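Local coordinates for N-acetylneuraminic acid (Sialic acid) synthetase (Leptospira borgpetersenii serovar Hardjo-bovis, PDB 6NCS), which synthesises N-acetylneuraminic acid (sialic acid) by condensing N-acetylmannosamine with phosphoenolpyruvate, as a manganese-dependent enzyme of the NeuB family, at the interface of chains A and B. Coordinates in Å, arbitrary orientation; residue numbers count along the deposited sequence, not the author numbering. Chains: chain A/B, N-acetylneuraminic acid (Sialic acid) synthetase.

The three contacts form a continuous strip of the two-fold A–B interface. Contact 2 lies where copies of helix 215-222 meet each other. Measured between the centres of their C-alpha atoms, contacts 2 and 3 are about 10 Å apart, contacts 1 and 3 about 12 Å, and contacts 1 and 2 about 21 Å. Contacts 2 and 3 share B:Ile265, near the end of helix 249-266. Contacts 1 and 3 share B:Gln274. Chain B thus leaves helix 249-266 and lays its C-terminal segment, up to helix 278-287, across chain A. The symmetric twin does the reverse, which is consistent with an exchanged-tail dimer.

Contact 1: the interface of chains A and B. Residues chain A 152-155, 178-181; chain B 273-274, 276-277, 280-281, 284.
The carboxylate of B:Glu277 is the central flat group in this tail-to-barrel contact of the NeuB-family, TIM-barrel synthase. Two backbone N-H groups of chain A meet its OE1, one over each face and each about 45° out of the plane, so OE1 is clasped between them. A:Thr153 N donates to B:Glu277 OE1 at 2.8 Å. From the opposite face A:Ser180 N donates to B:Glu277 OE1, also at 2.8 Å. A:Val179 CG1, anti to its backbone N (chi1 179°), covers the A:Ser180 face, crossing at about a right angle, 3.6 Å from B:Glu277 CD. At the edge, B:Glu277 OE2 turns its anti lone pair to B:Gln274 N, 2.8 Å away. A water joins OE2 to A:Cys178 O. These bonds fix the carboxylate's rotation and would tend to stabilise its negative charge. A:Thr153 fits between side chains of helix 278-287. Its CG2 packs on B:Glu280 CG. A:Thr153 CB meets B:Ile281 CG1 at 3.6 Å. Its OG1 sits in the crowded position between N and carbonyl carbon (chi1 76°) and donates to A:Gly152 O. B:Arg284 NH1 reaches A:Thr153 OG1 tip to tip in a weak 3.0 Å bond. A:Ser181 OG and B:Ser276 OG form another weak bond, 3.1 Å long.

Contact 2: the interface of chains A and B. Residues chain A 219, 222-223, 262; chain B 219, 222-223, 262, 265-266.
Two copies of helix 215-222 meet at their C-terminal ends in this apolar patch of the NeuB-family dimer. The methyl groups of A:Ala222 and B:Ala222 touch, CB to CB, at 3.8 Å. The small side chains probably let the two helix ends come close. A leucine from each chain packs against the alanine of the other. B:Leu219 CD2 lies 3.9 Å from A:Ala222 CB. In the twin contact A:Leu219 CD2 lies 4.0 Å from B:Ala222 CB. The two halves therefore match closely around the two-fold axis.

Each leucine has CG beside the backbone N and anti to the carbonyl carbon (chi1 -69° in both chains). Beyond CG, chi2 is extended, 170° in A:Leu219 and 169° in B:Leu219. Together the two torsions turn one methyl branch, CD2, to the opposite alanine. The other branch of A:Leu219, CD1, meets the tip of B:Ile265, whose CD1 is 3.7 Å away. The two side chains cross at about a right angle.

At the helix ends, B:Ser223 CB rests 3.4 Å from A:Ala222 O. A:Ser223 CB makes the same approach to B:Ala222 O. No polar pair bonds across the patch. The Ile262 pair and B:Leu266, on the same helix 249-266 as B:Ile265, lie further out. A:Ile262 and B:Ile262 bring CD1 towards the facing leucines as looser neighbours. B:Leu266 CD2 borders A:Ser223 CB at 4.2 Å.

Contact 3: the interface of chains A and B. Residues chain A 186-192; chain B 264-265, 267, 274.
B:Ile265 has CG1 anti to its carbonyl carbon (chi1 -69°) and CG2 anti to its backbone N, so its two branches part over the loop of chain A. This is where the end of helix 249-266 docks on segment 186-192 of the NeuB-family partner. B:Ile265 CG2 meets A:Leu191 CD1 at 3.6 Å, with the two side chains side by side and pointing the same way. It also touches the methyl of A:Ala189. B:Ile265 CG1 packs obliquely on A:Glu186 CB at 3.9 Å. B:Ile265 O takes a nearly straight bond from A:Leu191 N, 3.0 Å long (171° at H), in the carbonyl plane and on a lone pair. The N-H of A:Asn190, though close to B:Ile265 O, is directed at a water. That water also holds A:Ile187 O and B:Lys264 O. Further along, a second water links A:Ser192 OG to B:Gly267 O, beside a weak direct bond of 3.4 Å between those atoms. B:Gln274 bends at chi2 and slides past A:Asp188 in the opposite direction. B:Gln274 CG lies 3.4 Å from A:Asp188 O. The amide nitrogen B:Gln274 NE2 sits 3.5 Å from A:Asn190 CB, and the two amide planes are 61° apart.

Contact 1: the interface of chains A and B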
# COMPACT_ATOMS: atom_id res chain seq x y z
N GLY A 152 -5.37 -11.58 -14.88
CA GLY A 152 -6.80 -11.69 -14.68
C GLY A 152 -7.26 -13.08 -15.07
O GLY A 152 -6.68 -13.66 -15.99
N THR A 153 -8.25 -13.63 -14.37
CA THR A 153 -8.86 -14.96 -14.51
C THR A 153 -8.01 -16.10 -13.93
O THR A 153 -8.52 -17.22 -13.82
CB THR A 153 -9.19 -15.34 -15.97
OG1 THR A 153 -7.98 -15.70 -16.66
CG2 THR A 153 -9.86 -14.19 -16.71
N ALA A 154 -6.74 -15.88 -13.57
CA ALA A 154 -5.80 -16.98 -13.41
C ALA A 154 -5.60 -17.40 -11.95
O ALA A 154 -5.50 -16.57 -11.05
CB ALA A 154 -4.45 -16.62 -14.02
N SER A 155 -5.52 -18.71 -11.74
CA SER A 155 -5.14 -19.31 -10.47
C SER A 155 -3.62 -19.35 -10.34
O SER A 155 -2.88 -19.08 -11.28
CB SER A 155 -5.70 -20.72 -10.37
OG SER A 155 -5.08 -21.51 -11.37
N CYS A 178 -4.32 -8.21 -11.84
CA CYS A 178 -5.41 -7.75 -12.67
C CYS A 178 -6.64 -8.55 -12.27
O CYS A 178 -6.53 -9.70 -11.85
CB CYS A 178 -5.09 -7.97 -14.17
SG CYS A 178 -6.34 -7.35 -15.31
N VAL A 179 -7.81 -7.92 -12.38
CA VAL A 179 -9.08 -8.59 -12.13
C VAL A 179 -9.96 -8.37 -13.35
O VAL A 179 -10.31 -7.23 -13.66
CB VAL A 179 -9.78 -8.06 -10.86
CG1 VAL A 179 -11.12 -8.77 -10.65
CG2 VAL A 179 -8.87 -8.24 -9.66
N SER A 180 -10.29 -9.46 -14.05
CA SER A 180 -11.09 -9.42 -15.28
C SER A 180 -12.58 -9.30 -14.95
O SER A 180 -13.40 -10.16 -15.29
CB SER A 180 -10.81 -10.64 -16.14
OG SER A 180 -9.46 -10.67 -16.55
N SER A 181 -12.91 -8.19 -14.30
CA SER A 181 -14.28 -7.82 -13.98
C SER A 181 -14.57 -6.45 -14.58
O SER A 181 -13.73 -5.54 -14.51
CB SER A 181 -14.49 -7.80 -12.45
OG SER A 181 -15.82 -7.49 -12.11
N PRO B 273 -9.00 -16.35 -8.77
CA PRO B 273 -9.85 -15.31 -9.36
C PRO B 273 -11.03 -14.94 -8.48
O PRO B 273 -11.50 -15.74 -7.66
CB PRO B 273 -10.32 -15.96 -10.68
CG PRO B 273 -10.25 -17.43 -10.41
CD PRO B 273 -9.03 -17.60 -9.54
N GLN B 274 -11.52 -13.71 -8.65
CA GLN B 274 -12.74 -13.28 -7.98
C GLN B 274 -13.96 -13.87 -8.69
O GLN B 274 -13.94 -14.16 -9.89
CB GLN B 274 -12.84 -11.75 -7.96
CG GLN B 274 -11.61 -11.05 -7.37
CD GLN B 274 -11.52 -11.20 -5.86
OE1 GLN B 274 -12.51 -11.08 -5.15
NE2 GLN B 274 -10.32 -11.49 -5.37
N SER B 276 -16.57 -12.45 -9.65
CA SER B 276 -17.00 -11.59 -10.75
C SER B 276 -16.20 -11.80 -12.03
O SER B 276 -16.60 -11.27 -13.07
CB SER B 276 -16.89 -10.12 -10.33
OG SER B 276 -15.54 -9.79 -10.03
N GLU B 277 -15.09 -12.54 -11.99
CA GLU B 277 -14.33 -12.83 -13.20
C GLU B 277 -14.90 -14.00 -14.00
O GLU B 277 -14.30 -14.41 -15.00
CB GLU B 277 -12.86 -13.09 -12.85
CG GLU B 277 -12.14 -11.87 -12.25
CD GLU B 277 -10.65 -12.11 -11.96
OE1 GLU B 277 -9.81 -11.91 -12.88
OE2 GLU B 277 -10.32 -12.48 -10.81
N GLU B 280 -15.34 -13.83 -17.86
CA GLU B 280 -14.10 -13.81 -18.62
C GLU B 280 -13.39 -15.15 -18.57
O GLU B 280 -12.73 -15.54 -19.55
CB GLU B 280 -13.19 -12.69 -18.10
CG GLU B 280 -12.00 -12.41 -19.00
CD GLU B 280 -12.36 -11.61 -20.24
OE1 GLU B 280 -11.46 -11.36 -21.07
OE2 GLU B 280 -13.55 -11.24 -20.40
N ILE B 281 -13.51 -15.88 -17.46
CA ILE B 281 -12.97 -17.23 -17.37
C ILE B 281 -13.63 -18.14 -18.40
O ILE B 281 -12.96 -18.92 -19.08
CB ILE B 281 -13.15 -17.79 -15.95
CG1 ILE B 281 -12.21 -17.06 -14.97
CG2 ILE B 281 -12.89 -19.29 -15.93
CD1 ILE B 281 -12.52 -17.32 -13.51
N ARG B 284 -12.36 -17.26 -21.79
CA ARG B 284 -10.99 -17.76 -21.92
C ARG B 284 -10.97 -19.26 -22.18
O ARG B 284 -10.25 -19.74 -23.07
CB ARG B 284 -10.20 -17.41 -20.65
CG ARG B 284 -8.77 -17.90 -20.63
CD ARG B 284 -8.25 -17.96 -19.19
NE ARG B 284 -8.77 -19.13 -18.48
CZ ARG B 284 -8.43 -19.46 -17.24
NH1 ARG B 284 -7.58 -18.69 -16.56
NH2 ARG B 284 -8.95 -20.55 -16.67
O HOH W 1 -7.52 -11.83 -10.20
O HOH W 2 -15.71 -11.28 -15.87

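Contact 2: the interface of chains A and B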
# COMPACT_ATOMS: atom_id res chain seq x y z
N LEU A 219 -3.90 3.25 -4.88
CA LEU A 219 -3.74 2.31 -3.78
C LEU A 219 -2.85 1.14 -4.18
O LEU A 219 -2.09 0.63 -3.36
CB LEU A 219 -5.11 1.82 -3.29
CG LEU A 219 -5.97 2.88 -2.59
CD1 LEU A 219 -7.37 2.40 -2.36
CD2 LEU A 219 -5.30 3.29 -1.28
N ALA A 222 0.63 2.16 -3.61
CA ALA A 222 0.97 2.07 -2.19
C ALA A 222 1.14 0.62 -1.74
O ALA A 222 1.92 0.34 -0.82
CB ALA A 222 -0.10 2.76 -1.33
N SER A 223 0.44 -0.31 -2.38
CA SER A 223 0.57 -1.71 -2.01
C SER A 223 1.72 -2.41 -2.74
O SER A 223 1.85 -3.63 -2.63
CB SER A 223 -0.74 -2.45 -2.26
OG SER A 223 -0.94 -2.69 -3.64
N ILE A 262 3.04 9.28 -4.12
CA ILE A 262 2.97 8.10 -3.24
C ILE A 262 4.31 7.38 -3.20
O ILE A 262 4.73 6.89 -2.15
CB ILE A 262 1.82 7.18 -3.69
CG1 ILE A 262 0.48 7.85 -3.43
CG2 ILE A 262 1.87 5.83 -2.96
CD1 ILE A 262 -0.73 7.16 -4.13
N LEU B 219 -2.60 5.44 3.69
CA LEU B 219 -1.61 4.83 2.81
C LEU B 219 -0.81 3.75 3.53
O LEU B 219 -0.38 2.78 2.90
CB LEU B 219 -0.67 5.89 2.24
CG LEU B 219 -1.34 6.85 1.25
CD1 LEU B 219 -0.41 8.02 0.95
CD2 LEU B 219 -1.68 6.12 -0.04
N ALA B 222 -2.67 0.64 3.26
CA ALA B 222 -2.52 0.05 1.93
C ALA B 222 -1.15 -0.58 1.76
O ALA B 222 -1.00 -1.55 1.01
CB ALA B 222 -2.77 1.11 0.84
N SER B 223 -0.14 -0.07 2.46
CA SER B 223 1.20 -0.63 2.36
C SER B 223 1.44 -1.77 3.34
O SER B 223 2.57 -2.25 3.45
CB SER B 223 2.25 0.47 2.56
OG SER B 223 2.38 0.81 3.93
N ILE B 262 -10.20 0.29 2.85
CA ILE B 262 -8.95 -0.07 2.18
C ILE B 262 -8.59 -1.54 2.45
O ILE B 262 -8.07 -2.22 1.56
CB ILE B 262 -7.82 0.89 2.60
CG1 ILE B 262 -8.10 2.29 2.07
CG2 ILE B 262 -6.46 0.41 2.08
CD1 ILE B 262 -7.20 3.36 2.64
N ILE B 265 -10.39 -3.51 -0.09
CA ILE B 265 -9.72 -3.38 -1.39
C ILE B 265 -8.47 -4.25 -1.44
O ILE B 265 -8.16 -4.86 -2.47
CB ILE B 265 -9.40 -1.90 -1.64
CG1 ILE B 265 -10.70 -1.11 -1.86
CG2 ILE B 265 -8.47 -1.72 -2.84
CD1 ILE B 265 -10.50 0.41 -1.85
N LEU B 266 -7.73 -4.33 -0.33
CA LEU B 266 -6.56 -5.20 -0.27
C LEU B 266 -6.95 -6.66 -0.42
O LEU B 266 -6.20 -7.45 -1.02
CB LEU B 266 -5.82 -5.00 1.05
CG LEU B 266 -5.02 -3.72 1.18
CD1 LEU B 266 -4.52 -3.55 2.61
CD2 LEU B 266 -3.86 -3.77 0.20

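Contact 3: the interface of chains A and B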
# COMPACT_ATOMS: atom_id res chain seq x y z
N GLU A 186 -14.64 -2.14 -5.98
CA GLU A 186 -13.60 -1.99 -4.95
C GLU A 186 -13.29 -3.31 -4.26
O GLU A 186 -12.12 -3.67 -4.08
CB GLU A 186 -14.03 -0.96 -3.90
CG GLU A 186 -13.80 0.48 -4.27
CD GLU A 186 -14.19 1.44 -3.16
OE1 GLU A 186 -14.65 0.99 -2.09
OE2 GLU A 186 -14.02 2.65 -3.35
N ILE A 187 -14.33 -4.03 -3.83
CA ILE A 187 -14.10 -5.22 -3.02
C ILE A 187 -13.50 -6.36 -3.82
O ILE A 187 -13.12 -7.37 -3.22
CB ILE A 187 -15.39 -5.72 -2.34
CG1 ILE A 187 -16.40 -6.23 -3.37
CG2 ILE A 187 -16.00 -4.62 -1.47
CD1 ILE A 187 -17.58 -6.93 -2.74
N ASP A 188 -13.39 -6.22 -5.14
CA ASP A 188 -12.80 -7.25 -5.98
C ASP A 188 -11.33 -6.99 -6.32
O ASP A 188 -10.72 -7.82 -6.98
CB ASP A 188 -13.59 -7.40 -7.28
CG ASP A 188 -14.89 -8.16 -7.09
OD1 ASP A 188 -14.98 -8.97 -6.15
OD2 ASP A 188 -15.82 -7.94 -7.89
N ALA A 189 -10.76 -5.86 -5.87
CA ALA A 189 -9.43 -5.47 -6.32
C ALA A 189 -8.35 -6.45 -5.88
O ALA A 189 -7.38 -6.68 -6.61
CB ALA A 189 -9.11 -4.06 -5.81
N ASN A 190 -8.49 -7.01 -4.67
CA ASN A 190 -7.51 -7.95 -4.11
C ASN A 190 -6.08 -7.43 -4.27
O ASN A 190 -5.18 -8.13 -4.74
CB ASN A 190 -7.66 -9.33 -4.74
CG ASN A 190 -6.92 -10.40 -3.97
OD1 ASN A 190 -6.55 -10.20 -2.82
ND2 ASN A 190 -6.68 -11.55 -4.61
N LEU A 191 -5.87 -6.16 -3.90
CA LEU A 191 -4.56 -5.55 -4.13
C LEU A 191 -3.45 -6.23 -3.35
O LEU A 191 -2.28 -6.12 -3.73
CB LEU A 191 -4.59 -4.05 -3.80
CG LEU A 191 -5.50 -3.19 -4.68
CD1 LEU A 191 -5.21 -1.70 -4.42
CD2 LEU A 191 -5.33 -3.50 -6.18
N SER A 192 -3.75 -6.96 -2.27
CA SER A 192 -2.65 -7.62 -1.58
C SER A 192 -2.08 -8.78 -2.39
O SER A 192 -1.01 -9.30 -2.02
CB SER A 192 -3.07 -8.08 -0.18
OG SER A 192 -4.13 -9.01 -0.23
N LYS B 264 -10.78 -3.91 2.63
CA LYS B 264 -11.60 -4.65 1.68
C LYS B 264 -10.97 -4.64 0.29
O LYS B 264 -11.01 -5.65 -0.43
CB LYS B 264 -13.01 -4.06 1.64
N ILE B 265 -10.39 -3.51 -0.09
CA ILE B 265 -9.72 -3.38 -1.39
C ILE B 265 -8.47 -4.25 -1.44
O ILE B 265 -8.16 -4.86 -2.47
CB ILE B 265 -9.40 -1.90 -1.64
CG1 ILE B 265 -10.70 -1.11 -1.86
CG2 ILE B 265 -8.47 -1.72 -2.84
CD1 ILE B 265 -10.50 0.41 -1.85
N GLY B 267 -8.08 -7.06 0.15
CA GLY B 267 -8.56 -8.40 -0.07
C GLY B 267 -7.75 -9.47 0.66
O GLY B 267 -6.99 -9.20 1.59
N GLN B 274 -11.52 -13.71 -8.65
CA GLN B 274 -12.74 -13.28 -7.98
C GLN B 274 -13.96 -13.87 -8.69
O GLN B 274 -13.94 -14.16 -9.89
CB GLN B 274 -12.84 -11.75 -7.96
CG GLN B 274 -11.61 -11.05 -7.37
CD GLN B 274 -11.52 -11.20 -5.86
OE1 GLN B 274 -12.51 -11.08 -5.15
NE2 GLN B 274 -10.32 -11.49 -5.37
O HOH W 3 -10.51 -7.34 -2.58
O HOH W 4 -4.44 -9.78 2.73